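Local coordinates for uncharacterized protein (Eubacterium siraeum, PDB 4OBM) that is of unknown function but belongs to the LytR-CpsA-Psr family, whose members probably attach glycopolymers to the bacterial cell wall, at residues F16-T21 with V213-Y218; V54-L59 with Y231-D236; Y97-K102 with F199-I204. One frame throughout, in Å; residues are numbered along the deposited sequence.

Overall arrangement
Contacts 2 and 3 sit at the two outer edges of one six-stranded mixed sheet, on opposite sides of the chain's centre, with centres about 21 Å apart. Contact 2 is the buried one: proline, tyrosine and selenomethionine carbons pack where strand 228-230 runs out beside strand 52-58. Contact 3, partly buried, joins strand 94-100 to the short strand 201-202 through backbone pairing supplemented by polar side chains. Contact 1 lies farther out, its centre about 19 Å from that of the chain, and rests a loop on helix 213-220 by van der Waals and CH-pi packing. Along the chain contact 3 is nested within both other loops, whereas contacts 1 and 2 interlace.

Contact 1 (F16-T21 with V213-Y218); sequences FTPDST and VKAIVY
P18 lays its ring on that of Y218 in a CH-pi contact that fastens the loop ahead of strand 24-30 to helix 213-220. P18 CD stands 3.5 Å from the Y218 ring centroid and 13° off the ring normal, so it sits over the middle of the face and not over the rim. Farther round the proline, P18 CB meets A215 CB at 3.8 Å. F16 reaches the helix from beside the proline. Its CG is anti to the backbone N (chi1 177°), which carries the ring tip over the previous turn, with F16 CE2 4.0 Å from Y218 CB and F16 CZ against K214 CB. The F16 and Y218 planes are turned 88° apart, and P18 CD lies against a face of each.

In the next shell, Y22 meets the F16 ring edge-to-face, A48 touches P18 and N51 touches Y218. The helix is backed in turn by helix 186-199, where I216 and V217 pack on L189. K214 O, 3.5 Å from F16 CE2, also accepts the helical bond from Y218 N at 3.1 Å.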
loop_
_atom_site.group_PDB
_atom_site.type_symbol
_atom_site.label_atom_id
_atom_site.label_comp_id
_atom_site.label_asym_id
_atom_site.label_seq_id
_atom_site.Cartn_x
_atom_site.Cartn_y
_atom_site.Cartn_z
ATOM N N PHE A 16 14.672 9.037 21.727
ATOM C CA PHE A 16 13.720 8.101 21.133
ATOM C C PHE A 16 14.246 7.471 19.853
ATOM O O PHE A 16 14.736 8.166 18.955
ATOM C CB PHE A 16 12.363 8.785 20.871
ATOM C CG PHE A 16 11.311 7.930 20.197
ATOM C CD1 PHE A 16 10.737 6.849 20.859
ATOM C CD2 PHE A 16 10.867 8.229 18.913
ATOM C CE1 PHE A 16 9.764 6.062 20.236
ATOM C CE2 PHE A 16 9.884 7.447 18.292
ATOM C CZ PHE A 16 9.338 6.370 18.957
ATOM N N THR A 17 14.162 6.136 19.799
ATOM C CA THR A 17 14.508 5.309 18.649
ATOM C C THR A 17 13.475 4.164 18.635
ATOM O O THR A 17 13.501 3.311 19.528
ATOM C CB THR A 17 15.986 4.866 18.650
ATOM O OG1 THR A 17 16.823 6.021 18.749
ATOM C CG2 THR A 17 16.363 4.099 17.384
ATOM N N PRO A 18 12.517 4.198 17.673
ATOM C CA PRO A 18 11.459 3.161 17.612
ATOM C C PRO A 18 11.959 1.724 17.489
ATOM O O PRO A 18 12.813 1.431 16.655
ATOM C CB PRO A 18 10.661 3.513 16.347
ATOM C CG PRO A 18 11.031 4.875 16.011
ATOM C CD PRO A 18 12.360 5.196 16.609
ATOM N N ASP A 19 11.375 0.825 18.293
ATOM C CA ASP A 19 11.680 -0.606 18.267
ATOM C C ASP A 19 10.591 -1.367 17.459
ATOM O O ASP A 19 9.706 -0.730 16.874
ATOM C CB ASP A 19 11.860 -1.181 19.698
ATOM C CG ASP A 19 10.898 -0.692 20.776
ATOM O OD1 ASP A 19 9.700 -0.525 20.475
ATOM O OD2 ASP A 19 11.339 -0.532 21.933
ATOM N N SER A 20 10.675 -2.719 17.413
ATOM C CA SER A 20 9.762 -3.595 16.665
ATOM C C SER A 20 8.290 -3.522 17.137
ATOM O O SER A 20 7.420 -3.983 16.405
ATOM C CB SER A 20 10.236 -5.045 16.730
ATOM O OG SER A 20 10.034 -5.632 18.007
ATOM N N THR A 21 8.015 -2.962 18.344
ATOM C CA THR A 21 6.652 -2.837 18.890
ATOM C C THR A 21 5.847 -1.810 18.077
ATOM O O THR A 21 4.612 -1.833 18.092
ATOM C CB THR A 21 6.685 -2.477 20.392
ATOM O OG1 THR A 21 7.271 -1.187 20.577
ATOM C CG2 THR A 21 7.422 -3.512 21.236
ATOM N N VAL A 213 2.173 7.229 15.431
ATOM C CA VAL A 213 2.638 8.526 14.895
ATOM C C VAL A 213 4.087 8.910 15.368
ATOM O O VAL A 213 4.860 9.396 14.546
ATOM C CB VAL A 213 1.631 9.685 15.135
ATOM C CG1 VAL A 213 1.417 9.989 16.628
ATOM C CG2 VAL A 213 2.043 10.931 14.365
ATOM N N LYS A 214 4.465 8.645 16.636
ATOM C CA LYS A 214 5.823 8.964 17.119
ATOM C C LYS A 214 6.877 8.255 16.277
ATOM O O LYS A 214 7.829 8.905 15.867
ATOM C CB LYS A 214 6.019 8.635 18.608
ATOM C CG LYS A 214 5.400 9.674 19.533
ATOM C CD LYS A 214 5.774 9.445 20.990
ATOM C CE LYS A 214 4.759 10.035 21.941
ATOM N NZ LYS A 214 4.703 11.519 21.865
ATOM N N ALA A 215 6.688 6.954 15.988
ATOM C CA ALA A 215 7.607 6.179 15.131
ATOM C C ALA A 215 7.557 6.648 13.668
ATOM O O ALA A 215 8.604 6.729 13.031
ATOM C CB ALA A 215 7.272 4.700 15.198
ATOM N N ILE A 216 6.332 6.932 13.135
ATOM C CA ILE A 216 6.136 7.411 11.761
ATOM C C ILE A 216 6.922 8.726 11.570
ATOM O O ILE A 216 7.776 8.781 10.690
ATOM C CB ILE A 216 4.626 7.560 11.397
ATOM C CG1 ILE A 216 3.879 6.216 11.511
ATOM C CG2 ILE A 216 4.451 8.173 9.996
ATOM C CD1 ILE A 216 2.322 6.308 11.516
ATOM N N VAL A 217 6.688 9.742 12.420
ATOM C CA VAL A 217 7.358 11.046 12.341
ATOM C C VAL A 217 8.873 10.854 12.485
ATOM O O VAL A 217 9.619 11.462 11.711
ATOM C CB VAL A 217 6.788 12.062 13.357
ATOM C CG1 VAL A 217 7.608 13.359 13.397
ATOM C CG2 VAL A 217 5.320 12.368 13.059
ATOM N N TYR A 218 9.323 9.962 13.402
ATOM C CA TYR A 218 10.735 9.661 13.566
ATOM C C TYR A 218 11.340 9.212 12.247
ATOM O O TYR A 218 12.356 9.771 11.846
ATOM C CB TYR A 218 10.991 8.590 14.650
ATOM C CG TYR A 218 12.444 8.151 14.725
ATOM C CD1 TYR A 218 12.949 7.190 13.856
ATOM C CD2 TYR A 218 13.309 8.694 15.666
ATOM C CE1 TYR A 218 14.295 6.828 13.879
ATOM C CE2 TYR A 218 14.654 8.325 15.710
ATOM C CZ TYR A 218 15.139 7.382 14.821
ATOM O OH TYR A 218 16.452 6.985 14.870
#

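Contact 2 (V54-L59 with Y231-D236); sequences VLMPYL and YIPYGD
A chi3 of 70° bends the selenomethionine side chain of M56 at its last bond, while CG sits anti to the carbonyl carbon; together these turns bring CE back toward residues 231-236. Y231 has CG anti to its backbone N (chi1 177°), so its side chain runs alongside that of M56, pointing the same way. The methyl ends up at the edge of the tyrosine ring, M56 CE lying 3.9 Å from Y231 CD2. The same methyl presses on P233 CG at 3.5 Å, a tight contact for two carbons. Y58, its CG also anti to the carbonyl carbon, offers a ring face to the same proline carbon, from a direction roughly at right angles to that of the M56 methyl: P233 CG lies above the ring, displaced toward the rim, and 3.5 Å from Y58 CE2.

The backbone here is the frayed end of a parallel strand pair, strand 228-230 being the outermost strand beside 52-58. Y231 N donates to L55 O at 3.1 Å, with an N-H...O angle of 158° and the donor nearly along the C=O axis. The next two positions of a parallel pairing fall to prolines, which have no N-H to give. P57 CD therefore abuts Y231 O at 3.3 Å, and P233 CD abuts P57 O at 3.1 Å. Beyond P233 the chain moves on to strand 235-238 of a separate small sheet.

M56 and Y58 pack on helix 246-256 through A252 and W249. Toward helix 164-181, P57 touches C166 and I232 touches A170, and P57 CG meets I232 CD1 at 3.6 Å, the two side chains crossing at about a right angle. The hydroxyl of Y231 is hydrogen-bonded to S248 OG, which also bonds Y234 N.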
loop_
_atom_site.group_PDB
_atom_site.type_symbol
_atom_site.label_atom_id
_atom_site.label_comp_id
_atom_site.label_asym_id
_atom_site.label_seq_id
_atom_site.Cartn_x
_atom_site.Cartn_y
_atom_site.Cartn_z
ATOM N N VAL A 54 7.126 -1.055 3.448
ATOM C CA VAL A 54 7.177 -2.078 2.387
ATOM C C VAL A 54 5.787 -2.221 1.773
ATOM O O VAL A 54 4.819 -2.515 2.484
ATOM C CB VAL A 54 7.722 -3.441 2.898
ATOM C CG1 VAL A 54 7.842 -4.460 1.761
ATOM C CG2 VAL A 54 9.066 -3.266 3.602
ATOM N N LEU A 55 5.686 -2.024 0.466
ATOM C CA LEU A 55 4.402 -2.178 -0.217
ATOM C C LEU A 55 4.353 -3.510 -0.927
ATOM O O LEU A 55 5.352 -3.920 -1.496
ATOM C CB LEU A 55 4.132 -1.045 -1.226
ATOM C CG LEU A 55 4.226 0.402 -0.721
ATOM C CD1 LEU A 55 4.589 1.340 -1.859
ATOM C CD2 LEU A 55 2.919 0.841 -0.082
HETATM N N MSE A 56 3.203 -4.191 -0.885
HETATM C CA MSE A 56 2.982 -5.465 -1.578
HETATM C C MSE A 56 1.669 -5.428 -2.300
HETATM O O MSE A 56 0.642 -5.605 -1.650
HETATM C CB MSE A 56 3.021 -6.683 -0.635
HETATM C CG MSE A 56 4.410 -7.145 -0.417
HETATM SE SE MSE A 56 4.520 -8.683 0.687
HETATM C CE MSE A 56 3.808 -9.978 -0.402
ATOM N N PRO A 57 1.671 -5.241 -3.632
ATOM C CA PRO A 57 0.403 -5.225 -4.358
ATOM C C PRO A 57 0.010 -6.644 -4.798
ATOM O O PRO A 57 0.844 -7.541 -4.877
ATOM C CB PRO A 57 0.705 -4.305 -5.549
ATOM C CG PRO A 57 2.156 -4.551 -5.828
ATOM C CD PRO A 57 2.815 -5.047 -4.557
ATOM N N TYR A 58 -1.270 -6.840 -5.055
ATOM C CA TYR A 58 -1.855 -8.121 -5.453
ATOM C C TYR A 58 -2.880 -7.877 -6.525
ATOM O O TYR A 58 -3.647 -6.924 -6.395
ATOM C CB TYR A 58 -2.549 -8.790 -4.240
ATOM C CG TYR A 58 -1.609 -9.200 -3.135
ATOM C CD1 TYR A 58 -1.280 -8.319 -2.110
ATOM C CD2 TYR A 58 -1.110 -10.497 -3.066
ATOM C CE1 TYR A 58 -0.381 -8.680 -1.109
ATOM C CE2 TYR A 58 -0.253 -10.886 -2.038
ATOM C CZ TYR A 58 0.122 -9.967 -1.072
ATOM O OH TYR A 58 0.902 -10.370 -0.020
ATOM N N LEU A 59 -2.946 -8.757 -7.553
ATOM C CA LEU A 59 -3.943 -8.635 -8.621
ATOM C C LEU A 59 -5.307 -8.971 -8.059
ATOM O O LEU A 59 -5.371 -9.786 -7.139
ATOM C CB LEU A 59 -3.618 -9.550 -9.819
ATOM C CG LEU A 59 -2.523 -9.108 -10.795
ATOM C CD1 LEU A 59 -2.198 -10.255 -11.762
ATOM C CD2 LEU A 59 -2.924 -7.858 -11.575
ATOM N N TYR A 231 7.805 -5.380 -2.758
ATOM C CA TYR A 231 7.931 -6.750 -3.229
ATOM C C TYR A 231 6.693 -7.056 -4.092
ATOM O O TYR A 231 5.575 -6.679 -3.719
ATOM C CB TYR A 231 8.083 -7.758 -2.072
ATOM C CG TYR A 231 8.147 -9.172 -2.598
ATOM C CD1 TYR A 231 9.281 -9.635 -3.258
ATOM C CD2 TYR A 231 7.022 -9.990 -2.587
ATOM C CE1 TYR A 231 9.305 -10.888 -3.860
ATOM C CE2 TYR A 231 7.034 -11.246 -3.190
ATOM C CZ TYR A 231 8.182 -11.693 -3.818
ATOM O OH TYR A 231 8.227 -12.932 -4.396
ATOM N N ILE A 232 6.888 -7.735 -5.238
ATOM C CA ILE A 232 5.757 -8.065 -6.106
ATOM C C ILE A 232 5.488 -9.584 -6.048
ATOM O O ILE A 232 6.220 -10.371 -6.642
ATOM C CB ILE A 232 5.905 -7.539 -7.562
ATOM C CG1 ILE A 232 6.405 -6.062 -7.615
ATOM C CG2 ILE A 232 4.619 -7.771 -8.400
ATOM C CD1 ILE A 232 5.328 -4.936 -7.578
ATOM N N PRO A 233 4.405 -9.992 -5.351
ATOM C CA PRO A 233 4.031 -11.419 -5.320
ATOM C C PRO A 233 3.768 -11.963 -6.736
ATOM O O PRO A 233 2.990 -11.383 -7.507
ATOM C CB PRO A 233 2.773 -11.439 -4.434
ATOM C CG PRO A 233 2.784 -10.140 -3.705
ATOM C CD PRO A 233 3.433 -9.163 -4.608
ATOM N N TYR A 234 4.479 -13.034 -7.109
ATOM C CA TYR A 234 4.371 -13.565 -8.470
ATOM C C TYR A 234 3.657 -14.909 -8.517
ATOM O O TYR A 234 3.590 -15.624 -7.514
ATOM C CB TYR A 234 5.761 -13.667 -9.134
ATOM C CG TYR A 234 6.699 -14.652 -8.467
ATOM C CD1 TYR A 234 6.686 -16.001 -8.811
ATOM C CD2 TYR A 234 7.615 -14.233 -7.505
ATOM C CE1 TYR A 234 7.536 -16.916 -8.187
ATOM C CE2 TYR A 234 8.493 -15.134 -6.899
ATOM C CZ TYR A 234 8.445 -16.475 -7.239
ATOM O OH TYR A 234 9.296 -17.364 -6.636
ATOM N N GLY A 235 3.181 -15.266 -9.699
ATOM C CA GLY A 235 2.479 -16.528 -9.883
ATOM C C GLY A 235 2.244 -16.923 -11.319
ATOM O O GLY A 235 3.050 -16.614 -12.201
ATOM N N ASP A 236 1.150 -17.647 -11.559
ATOM C CA ASP A 236 0.856 -18.130 -12.900
ATOM C C ASP A 236 -0.623 -18.011 -13.226
ATOM O O ASP A 236 -1.476 -18.119 -12.344
ATOM C CB ASP A 236 1.315 -19.595 -13.051
ATOM C CG ASP A 236 2.794 -19.821 -12.769
ATOM O OD1 ASP A 236 3.619 -19.564 -13.673
ATOM O OD2 ASP A 236 3.128 -20.231 -11.633
#

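Contact 3 (Y97-K102 with F199-I204); sequences YIRFTK and FTNTNI
Y97 holds one ring face against the side-chain amide of N203, the two planes 23° apart and N203 OD1 displaced toward the ring's rim. That amide also serves the backbone: Y97 N donates to N203 OD1 at 2.9 Å, in the carbonyl plane. Both residues carry CG in the crowded position between backbone N and carbonyl carbon, which folds ring and amide over one another; N203 ND2 is tied to N95 O. An alanine here in place of Y97 would remove the ring that lies over the N203 amide, and would probably leave that amide less firmly held in place.

The pairing is a short antiparallel one at the sheet edge. I98 and T202 form a non-hydrogen-bonded pair, R99 and N201 a hydrogen-bonded one. R99 N points almost straight at N201 O (2.8 Å, 176°), whereas the return bond from N201 N to R99 O is weak at 3.5 Å. A water donates to R99 O at 2.7 Å. The R99 side chain runs alongside N201 and forms a salt bridge with E79. On the I98 side of the sheet, I98 CG1 meets I204 CD1 at 3.8 Å.

T202 OG1 donates to Y97 O at 2.7 Å and accepts from I204 N at 3.1 Å in an ST turn. With both roles filled, the hydroxyl's rotation is set, and side chains take over from backbone amides where the strand pairing ends.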
loop_
_atom_site.group_PDB
_atom_site.type_symbol
_atom_site.label_atom_id
_atom_site.label_comp_id
_atom_site.label_asym_id
_atom_site.label_seq_id
_atom_site.Cartn_x
_atom_site.Cartn_y
_atom_site.Cartn_z
ATOM N N TYR A 97 -7.358 -1.880 7.852
ATOM C CA TYR A 97 -7.492 -1.671 6.416
ATOM C C TYR A 97 -8.066 -0.304 6.113
ATOM O O TYR A 97 -8.715 0.288 6.977
ATOM C CB TYR A 97 -8.394 -2.764 5.794
ATOM C CG TYR A 97 -9.814 -2.768 6.316
ATOM C CD1 TYR A 97 -10.783 -1.923 5.774
ATOM C CD2 TYR A 97 -10.204 -3.652 7.317
ATOM C CE1 TYR A 97 -12.079 -1.894 6.279
ATOM C CE2 TYR A 97 -11.507 -3.660 7.804
ATOM C CZ TYR A 97 -12.445 -2.787 7.275
ATOM O OH TYR A 97 -13.727 -2.805 7.768
ATOM N N ILE A 98 -7.881 0.160 4.862
ATOM C CA ILE A 98 -8.498 1.376 4.328
ATOM C C ILE A 98 -9.075 1.040 2.951
ATOM O O ILE A 98 -8.323 0.659 2.060
ATOM C CB ILE A 98 -7.568 2.642 4.238
ATOM C CG1 ILE A 98 -6.837 2.954 5.568
ATOM C CG2 ILE A 98 -8.375 3.877 3.724
ATOM C CD1 ILE A 98 -5.642 3.864 5.391
ATOM N N ARG A 99 -10.378 1.188 2.765
ATOM C CA ARG A 99 -10.931 1.009 1.427
ATOM C C ARG A 99 -11.192 2.382 0.872
ATOM O O ARG A 99 -12.057 3.105 1.378
ATOM C CB ARG A 99 -12.203 0.135 1.385
ATOM C CG ARG A 99 -12.840 0.129 -0.019
ATOM C CD ARG A 99 -14.247 -0.425 -0.027
ATOM N NE ARG A 99 -14.228 -1.812 0.413
ATOM C CZ ARG A 99 -15.240 -2.656 0.318
ATOM N NH1 ARG A 99 -16.392 -2.266 -0.226
ATOM N NH2 ARG A 99 -15.115 -3.894 0.758
ATOM N N PHE A 100 -10.407 2.755 -0.139
ATOM C CA PHE A 100 -10.551 4.033 -0.820
ATOM C C PHE A 100 -11.570 3.906 -1.914
ATOM O O PHE A 100 -11.841 2.799 -2.363
ATOM C CB PHE A 100 -9.205 4.473 -1.440
ATOM C CG PHE A 100 -8.149 4.888 -0.449
ATOM C CD1 PHE A 100 -8.164 6.161 0.116
ATOM C CD2 PHE A 100 -7.115 4.021 -0.107
ATOM C CE1 PHE A 100 -7.193 6.541 1.042
ATOM C CE2 PHE A 100 -6.138 4.407 0.814
ATOM C CZ PHE A 100 -6.181 5.665 1.377
ATOM N N THR A 101 -12.106 5.040 -2.370
ATOM C CA THR A 101 -12.948 5.102 -3.561
ATOM C C THR A 101 -12.219 6.015 -4.551
ATOM O O THR A 101 -11.209 6.636 -4.174
ATOM C CB THR A 101 -14.352 5.595 -3.242
ATOM O OG1 THR A 101 -14.232 6.957 -2.829
ATOM C CG2 THR A 101 -15.083 4.715 -2.191
ATOM N N LYS A 102 -12.743 6.168 -5.785
ATOM C CA LYS A 102 -12.096 7.093 -6.726
ATOM C C LYS A 102 -12.004 8.478 -6.083
ATOM O O LYS A 102 -10.950 9.115 -6.121
ATOM C CB LYS A 102 -12.847 7.154 -8.073
ATOM C CG LYS A 102 -12.404 8.285 -8.984
ATOM C CD LYS A 102 -13.067 8.218 -10.311
ATOM C CE LYS A 102 -12.641 9.383 -11.184
ATOM N NZ LYS A 102 -13.135 9.223 -12.577
ATOM N N PHE A 199 -13.543 10.098 6.466
ATOM C CA PHE A 199 -14.192 10.034 5.153
ATOM C C PHE A 199 -13.901 8.757 4.345
ATOM O O PHE A 199 -14.476 8.577 3.267
ATOM C CB PHE A 199 -13.842 11.303 4.335
ATOM C CG PHE A 199 -14.445 12.544 4.970
ATOM C CD1 PHE A 199 -15.783 12.868 4.770
ATOM C CD2 PHE A 199 -13.700 13.333 5.846
ATOM C CE1 PHE A 199 -16.348 13.983 5.393
ATOM C CE2 PHE A 199 -14.270 14.444 6.474
ATOM C CZ PHE A 199 -15.586 14.768 6.235
ATOM N N THR A 200 -13.069 7.857 4.870
ATOM C CA THR A 200 -12.802 6.619 4.162
ATOM C C THR A 200 -13.438 5.455 4.916
ATOM O O THR A 200 -13.693 5.561 6.114
ATOM C CB THR A 200 -11.288 6.398 3.940
ATOM O OG1 THR A 200 -10.665 5.986 5.158
ATOM C CG2 THR A 200 -10.585 7.607 3.338
ATOM N N ASN A 201 -13.678 4.341 4.211
ATOM C CA ASN A 201 -14.163 3.102 4.793
ATOM C C ASN A 201 -12.951 2.445 5.483
ATOM O O ASN A 201 -12.097 1.882 4.809
ATOM C CB ASN A 201 -14.773 2.208 3.702
ATOM C CG ASN A 201 -15.426 0.933 4.191
ATOM O OD1 ASN A 201 -15.198 0.445 5.305
ATOM N ND2 ASN A 201 -16.246 0.349 3.343
ATOM N N THR A 202 -12.840 2.579 6.809
ATOM C CA THR A 202 -11.673 2.045 7.519
ATOM C C THR A 202 -12.031 1.564 8.931
ATOM O O THR A 202 -13.048 1.981 9.478
ATOM C CB THR A 202 -10.530 3.119 7.547
ATOM O OG1 THR A 202 -9.378 2.579 8.184
ATOM C CG2 THR A 202 -10.935 4.436 8.230
ATOM N N ASN A 203 -11.173 0.701 9.523
ATOM C CA ASN A 203 -11.360 0.256 10.902
ATOM C C ASN A 203 -10.205 0.805 11.749
ATOM O O ASN A 203 -9.985 0.353 12.878
ATOM C CB ASN A 203 -11.474 -1.271 10.998
ATOM C CG ASN A 203 -10.240 -2.007 10.560
ATOM O OD1 ASN A 203 -9.433 -1.504 9.777
ATOM N ND2 ASN A 203 -10.079 -3.222 11.043
ATOM N N ILE A 204 -9.458 1.780 11.179
ATOM C CA ILE A 204 -8.361 2.475 11.860
ATOM C C ILE A 204 -9.007 3.474 12.819
ATOM O O ILE A 204 -9.782 4.338 12.401
ATOM C CB ILE A 204 -7.346 3.143 10.867
ATOM C CG1 ILE A 204 -6.506 2.086 10.125
ATOM C CG2 ILE A 204 -6.435 4.183 11.567
ATOM C CD1 ILE A 204 -5.490 2.636 9.151
HETATM O O HOH W 1 -13.161 5.513 1.025
#